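Local coordinates for protein MlnE (Bacillus amyloliquefaciens subsp. plantarum, PDB 5D2E) that serves, in this N-terminal B-type ketoreductase portion of a macrolactin assembly-line protein, to bind NADP and probably to reduce beta-keto groups of the growing polyketide, at residues A[25-30]-A[476-481]; A[48-53]-A[229-234]; A[70-75]-A[221-226]; A[135-140]-A[185-190]; A[274-279]-A[297-302]. All blocks are in the same frame, centred on the assembly; numbering follows the deposited sequence.

Interaction 1. Residues A[25-30]-A[476-481]; sequences GLELIK and SAQAGL
Glu27 lays its extended side chain across that of Gln478 at about a right angle, CG approaching Gln478 CB. Its chi1 of 172° sets CG anti to the backbone N, and the extended chain beyond brings the carboxylate to the first turn of helix 477-488, near Trp452, an NADP-binding residue. Glu27 OE1 accepts from Gln478 N at 2.9 Å in a nearly straight bond, the N-H arriving close to the C-O axis. Gln478 CG also touches this oxygen, at 3.3 Å. Ser476, the N-cap of the same helix, accepts from Ala479 N through OG at 3.3 Å. A water donates to Glu27 O and is hydrogen-bonded to Ser476 OG at 2.9 Å, tying the cap to the other backbone. Beside this polar patch Leu28 CD1 rests 4.1 Å from Ala479 CA, and the leucine also touches Ile11 of helix 6-16. The short helical segments cross at -80°. With a carboxylate bonded to a first-turn amide, the negative charge at the positive end of the helix probably strengthens the bond.

Interaction 2. Residues A[48-53]-A[229-234]; sequences KGSKKF and ISFEWN
Ser230 OG donates to Lys52 O at 2.7 Å, and Asn234 ND2 donates to Phe53 O at 3.0 Å from above the carbonyl plane, 43° out of it. The same ND2 also gives a bond to Ser230 O, at 2.9 Å, so the amide joins the last turn of helix 222-233 to the loop that follows strand 35-46. Gln76, at the end of helix 70-76, is also hydrogen-bonded to Ser230 OG through NE2. Within the loop, Ser50 OG donates to Lys51 O at 2.7 Å, while its CB lies near Phe231 CD1. Outward from these bonds, two aromatic rings receive backbone oxygens at their edges: Lys52 O lies 3.4 Å from Trp233 CE3, and Gly49 O is 3.6 Å from Phe231 CD1. The indole carries Ile229 CG2 over one face, toward the rim, and meets His127 edge-to-face. Side-chain donors of the last helical turns and of the residue just after them thus hold carbonyls of the loop, fastening it to a helix of the N-terminal, Rossmann-like structural half of the ketoreductase.

Interaction 3. Residues A[70-75]-A[221-226]; sequences YTVMKR and TKQHIA
Val72 fits against the first turns of helix 222-233 with its two methyls divided between neighbours. CG1 meets Lys222 CB at 4.0 Å, and CG2, anti to the backbone N, lies 3.2 Å from Gln223 OE1 and also faces Ala226 CB at 4.2 Å. Ala226 CB is shared: Met73 SD, carried there by a bend at chi2 (-54°), reaches it at 4.0 Å, and beyond it Met73 packs on Ile229 and Trp233 of the same helix. The two short helical segments run at 48° to each other, their axes 9.4 Å apart, as neighbouring helices of the Rossmann-like structural subdomain that precedes the NADP-binding one. At the margin Gln223, bent at chi2, turns its amide back toward helix 70-76. A water donates to its OE1 at 2.6 Å and to Val72 O at 2.9 Å, bridging side chain and backbone, while NE2 bonds Gln76 and Asp227. Lys222 touches Val72 through its aliphatic base and carries its amine on to Ser68 O.

Interaction 4. Residues A[135-140]-A[185-190]; sequences GLFKNT and QPIYNA
This is a buried contact between the loop that follows strand 127-133 and the start of helix 186-201, combining one strong polar bond with a proline CH-pi contact on a phenylalanine ring. The Phe137 and Pro186 side chains cross at about a right angle. Pro186 CG sits 3.9 Å from the ring centroid, only 7° off the normal, over the centre of the face. Phe137 CG, set anti to the backbone N by a chi1 of 172°, lies 3.7 Å from Pro186 CD. Ile187 CD1 approaches the same ring at its edge, 4.1 Å from CE2. The Gln185 side chain, bent at chi2, brings its amide back to the loop: NE2 donates to Gly135 O at 2.8 Å, at an N-H...O angle of 175°, with the oxygen in the amide plane. NE2 is also bonded to Glu178 O, and OE1 to Gln147 NE2, so both ends of the amide are held and its rotation is fixed. Tyr188 is tied by OH to Ala134 O. The ring of Tyr434, on helix 419-437, meets Phe137, placing the contact at the interface between the two Rossmann-like halves of the ketoreductase, where the structural subdomain meets the catalytic, NADP-binding one.

Interaction 5. Residues A[274-279]-A[297-302]; sequences GVYLIT and AEVKLI
Tyr276 and Val299 cross at about a right angle, Val299 CG1 lying 3.7 Å from ring atom CE2, while Tyr276 CB rests against Leu301 CD2 at 3.9 Å. The tyrosine chi1 of -52° sets CG anti to the carbonyl carbon, and at the far end of the ring the hydroxyl is bonded to Lys271 N. On the other face of the sheet Val275 and Ile302 meet obliquely, CG1 to CD1 at 3.7 Å, and Leu277 CD1 approaches Ile302 CG2 at 4.0 Å. Ile302 therefore spans two residues of the neighbouring strand. The backbones are parallel and in register, Val275 opposite Lys300 and Leu277 opposite Ile302. Four nearly straight hydrogen bonds join them: Lys300 N to Gly274 O, Tyr276 N to Lys300 O, Ile302 N to Tyr276 O at 2.8 Å, and Ile278 N to Ile302 O at 2.9 Å. CA-H...O contacts from Val275, Leu277 and Leu301 accompany these. Together with helix 284-296 the strands form the first beta-alpha-beta crossover of the NADP-binding Rossmann fold. Strand 275-279 also pairs with strand 356-359, helix 337-351 packs on Val275 and Ile302, and helix 386-394 meets Leu277.

Overall arrangement
Interactions 4 and 5 are buried, interaction 3 is partly so, and interactions 1 and 2 lie at the surface. Interactions 2 and 3 share helix 222-233 and touch each other through it; their centres are 12 Å apart. Interaction 5 lies about 53 Å from interaction 2, centre to centre, on the opposite side of the chain's centre. Interaction 4 sits between the two halves, with interactions 3 and 4 nested in the chain loop closed by interaction 2, and all others within that of interaction 1. Chemistry differs accordingly: backbone pairing with aliphatic packing in 5, ring and amide contacts in 4, methyl packing with a water bridge in 3, side-chain bonds to backbone groups in 1 and 2.

Interaction 1. Residues A[25-30]-A[476-481]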
# COMPACT_ATOMS: atom_id res chain seq x y z
N GLY A 25 -6.07 24.11 -21.79
CA GLY A 25 -7.31 23.58 -22.35
C GLY A 25 -7.06 22.66 -23.53
O GLY A 25 -7.71 21.61 -23.71
N LEU A 26 -6.12 23.06 -24.37
CA LEU A 26 -5.73 22.23 -25.47
C LEU A 26 -5.08 20.93 -24.97
O LEU A 26 -5.44 19.87 -25.46
CB LEU A 26 -4.77 23.00 -26.41
CG LEU A 26 -4.26 22.24 -27.64
CD1 LEU A 26 -5.42 21.80 -28.50
CD2 LEU A 26 -3.25 23.12 -28.40
N GLU A 27 -4.11 21.03 -24.05
CA GLU A 27 -3.47 19.83 -23.49
C GLU A 27 -4.57 18.85 -22.96
O GLU A 27 -4.56 17.64 -23.28
CB GLU A 27 -2.43 20.17 -22.42
CG GLU A 27 -1.85 18.95 -21.66
CD GLU A 27 -0.69 19.28 -20.70
OE1 GLU A 27 -0.80 19.03 -19.49
OE2 GLU A 27 0.37 19.78 -21.14
N LEU A 28 -5.57 19.40 -22.26
CA LEU A 28 -6.65 18.54 -21.72
C LEU A 28 -7.45 17.87 -22.82
O LEU A 28 -7.73 16.65 -22.77
CB LEU A 28 -7.57 19.36 -20.81
CG LEU A 28 -8.58 18.66 -19.88
CD1 LEU A 28 -8.02 17.34 -19.31
CD2 LEU A 28 -8.92 19.65 -18.77
N ILE A 29 -7.76 18.62 -23.88
CA ILE A 29 -8.52 18.00 -24.99
C ILE A 29 -7.76 16.85 -25.65
O ILE A 29 -8.35 15.82 -26.04
CB ILE A 29 -8.90 19.07 -26.06
CG1 ILE A 29 -9.99 19.99 -25.50
CG2 ILE A 29 -9.36 18.39 -27.37
CD1 ILE A 29 -9.97 21.39 -26.09
N LYS A 30 -6.45 17.04 -25.79
CA LYS A 30 -5.60 16.03 -26.38
C LYS A 30 -5.61 14.76 -25.54
O LYS A 30 -5.38 13.69 -26.10
CB LYS A 30 -4.18 16.53 -26.50
CG LYS A 30 -4.04 17.63 -27.54
CD LYS A 30 -2.63 18.18 -27.49
CE LYS A 30 -2.26 18.85 -28.80
NZ LYS A 30 -1.12 19.77 -28.56
N SER A 476 -0.65 13.28 -18.55
CA SER A 476 -0.18 14.65 -18.70
C SER A 476 -0.55 15.44 -17.47
O SER A 476 -1.51 15.08 -16.77
CB SER A 476 -0.84 15.29 -19.95
OG SER A 476 -2.22 15.58 -19.79
N ALA A 477 0.17 16.53 -17.23
CA ALA A 477 -0.10 17.43 -16.12
C ALA A 477 -1.56 17.82 -15.98
O ALA A 477 -2.14 17.76 -14.90
CB ALA A 477 0.75 18.69 -16.24
N GLN A 478 -2.17 18.27 -17.07
CA GLN A 478 -3.56 18.69 -17.03
C GLN A 478 -4.54 17.56 -16.78
O GLN A 478 -5.51 17.73 -16.11
CB GLN A 478 -3.94 19.43 -18.33
CG GLN A 478 -3.32 20.85 -18.36
CD GLN A 478 -3.83 21.69 -17.20
OE1 GLN A 478 -5.05 21.82 -17.00
NE2 GLN A 478 -2.93 22.22 -16.40
N ALA A 479 -4.34 16.45 -17.45
CA ALA A 479 -5.17 15.30 -17.26
C ALA A 479 -5.14 14.83 -15.76
O ALA A 479 -6.18 14.42 -15.24
CB ALA A 479 -4.65 14.22 -18.14
N GLY A 480 -3.97 14.91 -15.14
CA GLY A 480 -3.73 14.45 -13.78
C GLY A 480 -4.37 15.41 -12.80
O GLY A 480 -5.04 15.02 -11.88
N LEU A 481 -4.20 16.72 -13.05
CA LEU A 481 -4.90 17.72 -12.25
C LEU A 481 -6.37 17.57 -12.31
O LEU A 481 -7.05 17.65 -11.28
CB LEU A 481 -4.55 19.14 -12.64
CG LEU A 481 -3.13 19.45 -12.29
CD1 LEU A 481 -2.70 20.73 -13.00
CD2 LEU A 481 -2.89 19.51 -10.79
O HOH W 1 -2.72 15.80 -22.68

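Interaction 2. Residues A[48-53]-A[229-234]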
# COMPACT_ATOMS: atom_id res chain seq x y z
N LYS A 48 -17.76 -22.55 1.63
CA LYS A 48 -18.37 -23.85 1.41
C LYS A 48 -17.48 -25.04 1.86
O LYS A 48 -17.91 -26.19 1.78
CB LYS A 48 -18.62 -23.98 -0.10
CG LYS A 48 -20.02 -24.46 -0.49
CD LYS A 48 -20.01 -25.73 -1.34
CE LYS A 48 -20.36 -26.97 -0.50
NZ LYS A 48 -20.40 -28.19 -1.33
N GLY A 49 -16.25 -24.78 2.26
CA GLY A 49 -15.30 -25.89 2.46
C GLY A 49 -14.81 -26.50 1.15
O GLY A 49 -15.06 -25.97 0.04
N SER A 50 -14.11 -27.63 1.29
CA SER A 50 -13.21 -28.18 0.26
C SER A 50 -12.57 -29.51 0.75
O SER A 50 -12.67 -29.88 1.92
CB SER A 50 -12.05 -27.19 -0.01
OG SER A 50 -11.21 -27.11 1.15
N LYS A 51 -11.86 -30.21 -0.13
CA LYS A 51 -10.91 -31.24 0.34
C LYS A 51 -9.89 -30.60 1.32
O LYS A 51 -9.68 -29.37 1.30
CB LYS A 51 -10.15 -31.83 -0.84
CG LYS A 51 -11.05 -32.34 -1.99
CD LYS A 51 -10.89 -33.84 -2.30
CE LYS A 51 -10.65 -34.10 -3.79
NZ LYS A 51 -9.41 -33.39 -4.25
N LYS A 52 -9.24 -31.42 2.13
CA LYS A 52 -8.34 -30.93 3.12
C LYS A 52 -6.88 -30.80 2.66
O LYS A 52 -6.15 -29.98 3.21
CB LYS A 52 -8.42 -31.82 4.31
CG LYS A 52 -9.79 -31.87 4.90
CD LYS A 52 -9.90 -33.05 5.85
CE LYS A 52 -9.39 -32.69 7.23
NZ LYS A 52 -10.49 -32.17 8.12
N PHE A 53 -6.44 -31.58 1.68
CA PHE A 53 -5.00 -31.67 1.41
C PHE A 53 -4.56 -30.77 0.27
O PHE A 53 -5.33 -30.49 -0.64
CB PHE A 53 -4.56 -33.12 1.06
CG PHE A 53 -4.80 -34.16 2.15
CD1 PHE A 53 -5.04 -33.82 3.48
CD2 PHE A 53 -4.76 -35.49 1.80
CE1 PHE A 53 -5.23 -34.78 4.45
CE2 PHE A 53 -4.99 -36.46 2.76
CZ PHE A 53 -5.20 -36.12 4.07
N ILE A 229 -7.11 -22.48 5.01
CA ILE A 229 -5.86 -22.97 4.37
C ILE A 229 -6.16 -24.07 3.35
O ILE A 229 -5.69 -24.03 2.19
CB ILE A 229 -4.84 -23.42 5.44
CG1 ILE A 229 -4.40 -22.20 6.26
CG2 ILE A 229 -3.67 -24.11 4.85
CD1 ILE A 229 -3.67 -22.54 7.55
N SER A 230 -6.95 -25.07 3.76
CA SER A 230 -7.30 -26.12 2.82
C SER A 230 -8.06 -25.63 1.59
O SER A 230 -7.92 -26.17 0.49
CB SER A 230 -8.10 -27.21 3.53
OG SER A 230 -7.28 -27.90 4.52
N PHE A 231 -8.94 -24.65 1.79
CA PHE A 231 -9.69 -24.08 0.73
C PHE A 231 -8.74 -23.40 -0.25
O PHE A 231 -8.86 -23.53 -1.47
CB PHE A 231 -10.72 -23.09 1.31
CG PHE A 231 -11.61 -22.46 0.26
CD1 PHE A 231 -12.79 -23.12 -0.16
CD2 PHE A 231 -11.31 -21.20 -0.26
CE1 PHE A 231 -13.63 -22.53 -1.10
CE2 PHE A 231 -12.14 -20.63 -1.24
CZ PHE A 231 -13.29 -21.31 -1.67
N GLU A 232 -7.78 -22.65 0.29
CA GLU A 232 -6.79 -21.98 -0.56
C GLU A 232 -5.99 -23.02 -1.36
O GLU A 232 -5.72 -22.85 -2.58
CB GLU A 232 -5.84 -21.10 0.30
CG GLU A 232 -6.49 -19.81 0.78
CD GLU A 232 -6.50 -18.74 -0.29
OE1 GLU A 232 -5.76 -18.93 -1.29
OE2 GLU A 232 -7.19 -17.72 -0.13
N TRP A 233 -5.57 -24.09 -0.68
CA TRP A 233 -4.79 -25.13 -1.38
C TRP A 233 -5.51 -25.75 -2.55
O TRP A 233 -4.88 -26.24 -3.49
CB TRP A 233 -4.43 -26.25 -0.45
CG TRP A 233 -3.37 -25.94 0.50
CD1 TRP A 233 -2.37 -25.00 0.36
CD2 TRP A 233 -3.13 -26.60 1.73
NE1 TRP A 233 -1.52 -25.05 1.46
CE2 TRP A 233 -1.97 -26.01 2.31
CE3 TRP A 233 -3.79 -27.61 2.44
CZ2 TRP A 233 -1.45 -26.43 3.53
CZ3 TRP A 233 -3.29 -28.00 3.64
CH2 TRP A 233 -2.13 -27.42 4.19
N ASN A 234 -6.83 -25.73 -2.48
CA ASN A 234 -7.66 -26.35 -3.49
C ASN A 234 -8.40 -25.39 -4.45
O ASN A 234 -9.24 -25.88 -5.17
CB ASN A 234 -8.63 -27.30 -2.76
CG ASN A 234 -7.93 -28.55 -2.27
OD1 ASN A 234 -7.56 -29.40 -3.08
ND2 ASN A 234 -7.70 -28.66 -0.96

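Interaction 3. Residues A[70-75]-A[221-226]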
# COMPACT_ATOMS: atom_id res chain seq x y z
N TYR A 70 -0.53 -25.91 15.82
CA TYR A 70 0.14 -27.19 15.54
C TYR A 70 -0.85 -28.37 15.52
O TYR A 70 -1.00 -29.11 14.51
CB TYR A 70 1.31 -27.43 16.50
CG TYR A 70 1.96 -28.77 16.22
CD1 TYR A 70 2.84 -28.94 15.15
CD2 TYR A 70 1.66 -29.87 17.01
CE1 TYR A 70 3.43 -30.16 14.87
CE2 TYR A 70 2.23 -31.11 16.74
CZ TYR A 70 3.12 -31.23 15.68
OH TYR A 70 3.66 -32.45 15.42
N THR A 71 -1.58 -28.54 16.62
CA THR A 71 -2.57 -29.69 16.75
C THR A 71 -3.61 -29.70 15.71
O THR A 71 -3.91 -30.74 15.10
CB THR A 71 -3.31 -29.58 18.07
OG1 THR A 71 -2.31 -29.61 19.08
CG2 THR A 71 -4.27 -30.77 18.25
N VAL A 72 -4.19 -28.51 15.43
CA VAL A 72 -5.27 -28.50 14.49
C VAL A 72 -4.75 -28.86 13.13
O VAL A 72 -5.46 -29.45 12.32
CB VAL A 72 -6.08 -27.15 14.47
CG1 VAL A 72 -5.28 -26.04 13.77
CG2 VAL A 72 -7.34 -27.34 13.69
N MET A 73 -3.53 -28.42 12.81
CA MET A 73 -3.03 -28.68 11.48
C MET A 73 -2.60 -30.15 11.39
O MET A 73 -2.80 -30.79 10.37
CB MET A 73 -1.83 -27.77 11.14
CG MET A 73 -2.14 -26.30 10.86
SD MET A 73 -3.37 -26.11 9.60
CE MET A 73 -2.59 -26.74 8.15
N LYS A 74 -2.00 -30.70 12.45
CA LYS A 74 -1.73 -32.19 12.43
C LYS A 74 -3.02 -33.03 12.20
O LYS A 74 -3.07 -33.95 11.32
CB LYS A 74 -1.10 -32.64 13.75
CG LYS A 74 0.25 -32.04 14.01
CD LYS A 74 1.29 -32.41 12.91
CE LYS A 74 1.63 -33.91 12.89
NZ LYS A 74 2.56 -34.19 11.78
N ARG A 75 -4.08 -32.62 12.90
CA ARG A 75 -5.39 -33.28 12.69
C ARG A 75 -5.91 -33.09 11.30
O ARG A 75 -6.36 -34.04 10.64
CB ARG A 75 -6.40 -32.85 13.72
CG ARG A 75 -7.68 -33.68 13.58
CD ARG A 75 -8.64 -33.52 14.76
NE ARG A 75 -7.98 -32.99 15.97
CZ ARG A 75 -8.10 -31.73 16.39
NH1 ARG A 75 -8.87 -30.88 15.73
NH2 ARG A 75 -7.45 -31.33 17.49
N THR A 221 -12.10 -19.59 14.67
CA THR A 221 -11.48 -20.63 15.48
C THR A 221 -10.30 -21.18 14.73
O THR A 221 -10.16 -20.98 13.53
CB THR A 221 -12.49 -21.77 15.71
OG1 THR A 221 -12.86 -22.37 14.45
CG2 THR A 221 -13.78 -21.18 16.37
N LYS A 222 -9.50 -21.97 15.45
CA LYS A 222 -8.34 -22.65 14.84
C LYS A 222 -8.77 -23.53 13.74
O LYS A 222 -8.15 -23.54 12.67
CB LYS A 222 -7.51 -23.41 15.87
CG LYS A 222 -6.82 -22.47 16.85
CD LYS A 222 -6.39 -23.28 18.05
CE LYS A 222 -5.60 -22.45 19.06
NZ LYS A 222 -4.78 -23.37 19.91
N GLN A 223 -9.86 -24.26 13.94
CA GLN A 223 -10.35 -25.07 12.87
C GLN A 223 -10.80 -24.29 11.66
O GLN A 223 -10.61 -24.77 10.55
CB GLN A 223 -11.49 -26.01 13.35
CG GLN A 223 -11.99 -26.95 12.29
CD GLN A 223 -10.92 -27.98 11.84
OE1 GLN A 223 -10.15 -28.53 12.67
NE2 GLN A 223 -10.84 -28.21 10.51
N HIS A 224 -11.48 -23.15 11.84
CA HIS A 224 -11.90 -22.35 10.66
C HIS A 224 -10.65 -21.87 9.88
O HIS A 224 -10.64 -21.81 8.66
CB HIS A 224 -12.72 -21.11 11.05
CG HIS A 224 -14.17 -21.38 11.37
ND1 HIS A 224 -14.75 -20.99 12.57
CD2 HIS A 224 -15.17 -21.92 10.63
CE1 HIS A 224 -16.02 -21.33 12.57
NE2 HIS A 224 -16.31 -21.88 11.40
N ILE A 225 -9.58 -21.58 10.58
CA ILE A 225 -8.33 -21.19 9.92
C ILE A 225 -7.81 -22.36 9.05
O ILE A 225 -7.47 -22.20 7.87
CB ILE A 225 -7.29 -20.71 10.90
CG1 ILE A 225 -7.80 -19.48 11.63
CG2 ILE A 225 -6.02 -20.37 10.11
CD1 ILE A 225 -6.89 -18.92 12.69
N ALA A 226 -7.77 -23.56 9.64
CA ALA A 226 -7.34 -24.70 8.91
C ALA A 226 -8.16 -24.87 7.73
O ALA A 226 -7.65 -25.29 6.65
CB ALA A 226 -7.39 -25.94 9.76
O HOH W 2 -8.21 -30.28 12.45

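Interaction 4. Residues A[135-140]-A[185-190]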
# COMPACT_ATOMS: atom_id res chain seq x y z
N GLY A 135 -2.30 -9.31 16.07
CA GLY A 135 -2.15 -8.14 16.96
C GLY A 135 -2.80 -6.94 16.27
O GLY A 135 -2.80 -6.85 15.03
N LEU A 136 -3.38 -6.05 17.08
CA LEU A 136 -4.09 -4.87 16.60
C LEU A 136 -3.12 -3.84 16.04
O LEU A 136 -2.05 -3.58 16.58
CB LEU A 136 -4.88 -4.19 17.74
CG LEU A 136 -5.97 -5.02 18.45
CD1 LEU A 136 -6.70 -4.23 19.53
CD2 LEU A 136 -6.98 -5.45 17.42
N PHE A 137 -3.55 -3.15 15.01
CA PHE A 137 -2.82 -1.99 14.56
C PHE A 137 -3.04 -0.86 15.53
O PHE A 137 -4.15 -0.64 16.00
CB PHE A 137 -3.30 -1.59 13.16
CG PHE A 137 -2.73 -0.28 12.68
CD1 PHE A 137 -3.37 0.92 12.99
CD2 PHE A 137 -1.52 -0.24 11.95
CE1 PHE A 137 -2.82 2.15 12.58
CE2 PHE A 137 -0.99 0.96 11.56
CZ PHE A 137 -1.61 2.15 11.88
N LYS A 138 -1.96 -0.18 15.89
CA LYS A 138 -1.99 1.04 16.63
C LYS A 138 -1.01 2.00 16.00
O LYS A 138 0.04 1.57 15.48
CB LYS A 138 -1.48 0.83 18.05
CG LYS A 138 -2.28 -0.07 18.97
CD LYS A 138 -1.77 0.13 20.41
CE LYS A 138 -1.60 1.64 20.71
NZ LYS A 138 -1.55 2.11 22.13
N ASN A 139 -1.31 3.29 16.13
CA ASN A 139 -0.51 4.34 15.50
C ASN A 139 0.66 4.76 16.42
O ASN A 139 0.87 5.97 16.69
CB ASN A 139 -1.40 5.51 15.09
CG ASN A 139 -1.95 6.27 16.29
OD1 ASN A 139 -2.05 5.72 17.36
ND2 ASN A 139 -2.33 7.52 16.09
N THR A 140 1.38 3.77 16.95
CA THR A 140 2.60 4.03 17.73
C THR A 140 3.80 3.40 17.02
O THR A 140 3.68 2.37 16.30
CB THR A 140 2.56 3.42 19.13
OG1 THR A 140 2.45 2.00 19.00
CG2 THR A 140 1.38 3.92 19.90
N GLN A 185 -6.34 -3.19 9.51
CA GLN A 185 -4.95 -3.66 9.47
C GLN A 185 -4.22 -3.10 8.21
O GLN A 185 -3.99 -3.83 7.23
CB GLN A 185 -4.92 -5.16 9.46
CG GLN A 185 -5.36 -5.82 10.77
CD GLN A 185 -4.32 -5.76 11.89
OE1 GLN A 185 -3.52 -4.84 11.98
NE2 GLN A 185 -4.41 -6.73 12.79
N PRO A 186 -3.89 -1.81 8.23
CA PRO A 186 -3.27 -1.16 7.05
C PRO A 186 -1.95 -1.74 6.68
O PRO A 186 -1.69 -1.89 5.51
CB PRO A 186 -3.13 0.31 7.45
CG PRO A 186 -3.82 0.48 8.74
CD PRO A 186 -4.19 -0.86 9.32
N ILE A 187 -1.16 -2.13 7.67
CA ILE A 187 0.13 -2.75 7.41
C ILE A 187 -0.05 -4.17 6.88
O ILE A 187 0.41 -4.52 5.75
CB ILE A 187 1.03 -2.70 8.65
CG1 ILE A 187 1.43 -1.28 8.90
CG2 ILE A 187 2.26 -3.56 8.51
CD1 ILE A 187 2.25 -1.05 10.16
N TYR A 188 -0.82 -4.98 7.59
CA TYR A 188 -0.91 -6.35 7.14
C TYR A 188 -1.61 -6.48 5.79
O TYR A 188 -1.24 -7.32 4.98
CB TYR A 188 -1.58 -7.23 8.19
CG TYR A 188 -0.90 -7.35 9.50
CD1 TYR A 188 0.45 -7.29 9.60
CD2 TYR A 188 -1.62 -7.64 10.66
CE1 TYR A 188 1.09 -7.45 10.82
CE2 TYR A 188 -1.00 -7.82 11.86
CZ TYR A 188 0.36 -7.75 11.96
OH TYR A 188 1.03 -7.97 13.17
N ASN A 189 -2.61 -5.63 5.54
CA ASN A 189 -3.36 -5.64 4.28
C ASN A 189 -2.43 -5.23 3.06
O ASN A 189 -2.53 -5.77 1.97
CB ASN A 189 -4.53 -4.65 4.43
CG ASN A 189 -5.27 -4.42 3.13
OD1 ASN A 189 -5.14 -3.34 2.54
ND2 ASN A 189 -5.96 -5.40 2.68
N ALA A 190 -1.46 -4.39 3.34
CA ALA A 190 -0.52 -3.90 2.29
C ALA A 190 0.43 -4.97 1.76
O ALA A 190 0.98 -4.86 0.66
CB ALA A 190 0.22 -2.66 2.75

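Interaction 5. Residues A[274-279]-A[297-302]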
# COMPACT_ATOMS: atom_id res chain seq x y z
N GLY A 274 -7.40 29.64 3.35
CA GLY A 274 -7.14 28.25 3.81
C GLY A 274 -5.61 28.02 3.95
O GLY A 274 -4.82 28.65 3.24
N VAL A 275 -5.22 27.19 4.92
CA VAL A 275 -3.84 26.84 5.17
C VAL A 275 -3.65 25.37 4.78
O VAL A 275 -4.38 24.51 5.30
CB VAL A 275 -3.51 27.00 6.64
CG1 VAL A 275 -2.06 26.80 6.88
CG2 VAL A 275 -3.95 28.38 7.15
N TYR A 276 -2.73 25.12 3.83
CA TYR A 276 -2.46 23.79 3.24
C TYR A 276 -1.01 23.34 3.32
O TYR A 276 -0.09 24.12 3.12
CB TYR A 276 -2.99 23.74 1.80
CG TYR A 276 -4.46 24.20 1.79
CD1 TYR A 276 -5.49 23.33 2.11
CD2 TYR A 276 -4.79 25.53 1.50
CE1 TYR A 276 -6.79 23.77 2.12
CE2 TYR A 276 -6.09 25.97 1.50
CZ TYR A 276 -7.09 25.10 1.83
OH TYR A 276 -8.40 25.55 1.86
N LEU A 277 -0.81 22.09 3.71
CA LEU A 277 0.52 21.48 3.81
C LEU A 277 0.69 20.52 2.68
O LEU A 277 -0.15 19.67 2.47
CB LEU A 277 0.66 20.72 5.10
CG LEU A 277 1.88 19.80 5.34
CD1 LEU A 277 3.15 20.63 5.24
CD2 LEU A 277 1.76 19.15 6.70
N ILE A 278 1.79 20.64 1.95
CA ILE A 278 2.13 19.69 0.94
C ILE A 278 3.46 19.12 1.30
O ILE A 278 4.51 19.81 1.25
CB ILE A 278 2.22 20.34 -0.42
CG1 ILE A 278 0.93 21.11 -0.69
CG2 ILE A 278 2.40 19.31 -1.52
CD1 ILE A 278 0.85 21.76 -2.07
N THR A 279 3.44 17.85 1.65
CA THR A 279 4.68 17.14 1.91
C THR A 279 5.29 16.73 0.58
O THR A 279 4.56 16.49 -0.43
CB THR A 279 4.48 15.87 2.80
OG1 THR A 279 3.78 14.88 2.06
CG2 THR A 279 3.83 16.22 4.13
N ALA A 297 -7.30 30.03 -5.25
CA ALA A 297 -7.71 30.96 -4.23
C ALA A 297 -6.48 31.49 -3.60
O ALA A 297 -5.40 30.95 -3.78
CB ALA A 297 -8.59 30.26 -3.20
N GLU A 298 -6.64 32.57 -2.85
CA GLU A 298 -5.54 33.13 -2.09
C GLU A 298 -5.34 32.36 -0.84
O GLU A 298 -6.01 32.59 0.20
CB GLU A 298 -5.77 34.61 -1.78
CG GLU A 298 -5.72 35.49 -3.03
CD GLU A 298 -6.09 36.95 -2.74
OE1 GLU A 298 -6.28 37.32 -1.54
OE2 GLU A 298 -6.18 37.73 -3.71
N VAL A 299 -4.40 31.42 -0.91
CA VAL A 299 -4.13 30.55 0.21
C VAL A 299 -2.81 30.76 0.85
O VAL A 299 -1.99 31.54 0.36
CB VAL A 299 -4.22 29.08 -0.23
CG1 VAL A 299 -5.61 28.79 -0.77
CG2 VAL A 299 -3.21 28.72 -1.32
N LYS A 300 -2.62 30.07 1.96
CA LYS A 300 -1.34 29.91 2.61
C LYS A 300 -0.82 28.48 2.40
O LYS A 300 -1.52 27.52 2.75
CB LYS A 300 -1.46 30.12 4.11
CG LYS A 300 -2.36 31.34 4.40
CD LYS A 300 -1.55 32.54 4.78
CE LYS A 300 -2.36 33.39 5.77
NZ LYS A 300 -3.56 33.86 5.02
N LEU A 301 0.37 28.33 1.80
CA LEU A 301 0.93 27.01 1.52
C LEU A 301 2.18 26.75 2.31
O LEU A 301 3.08 27.61 2.34
CB LEU A 301 1.26 26.95 0.05
CG LEU A 301 0.07 27.00 -0.87
CD1 LEU A 301 0.43 27.14 -2.34
CD2 LEU A 301 -0.79 25.80 -0.66
N ILE A 302 2.31 25.57 2.91
CA ILE A 302 3.59 25.16 3.53
C ILE A 302 4.10 23.95 2.79
O ILE A 302 3.36 22.98 2.63
CB ILE A 302 3.41 24.80 4.97
CG1 ILE A 302 2.86 26.00 5.74
CG2 ILE A 302 4.72 24.29 5.58
CD1 ILE A 302 1.35 26.10 5.75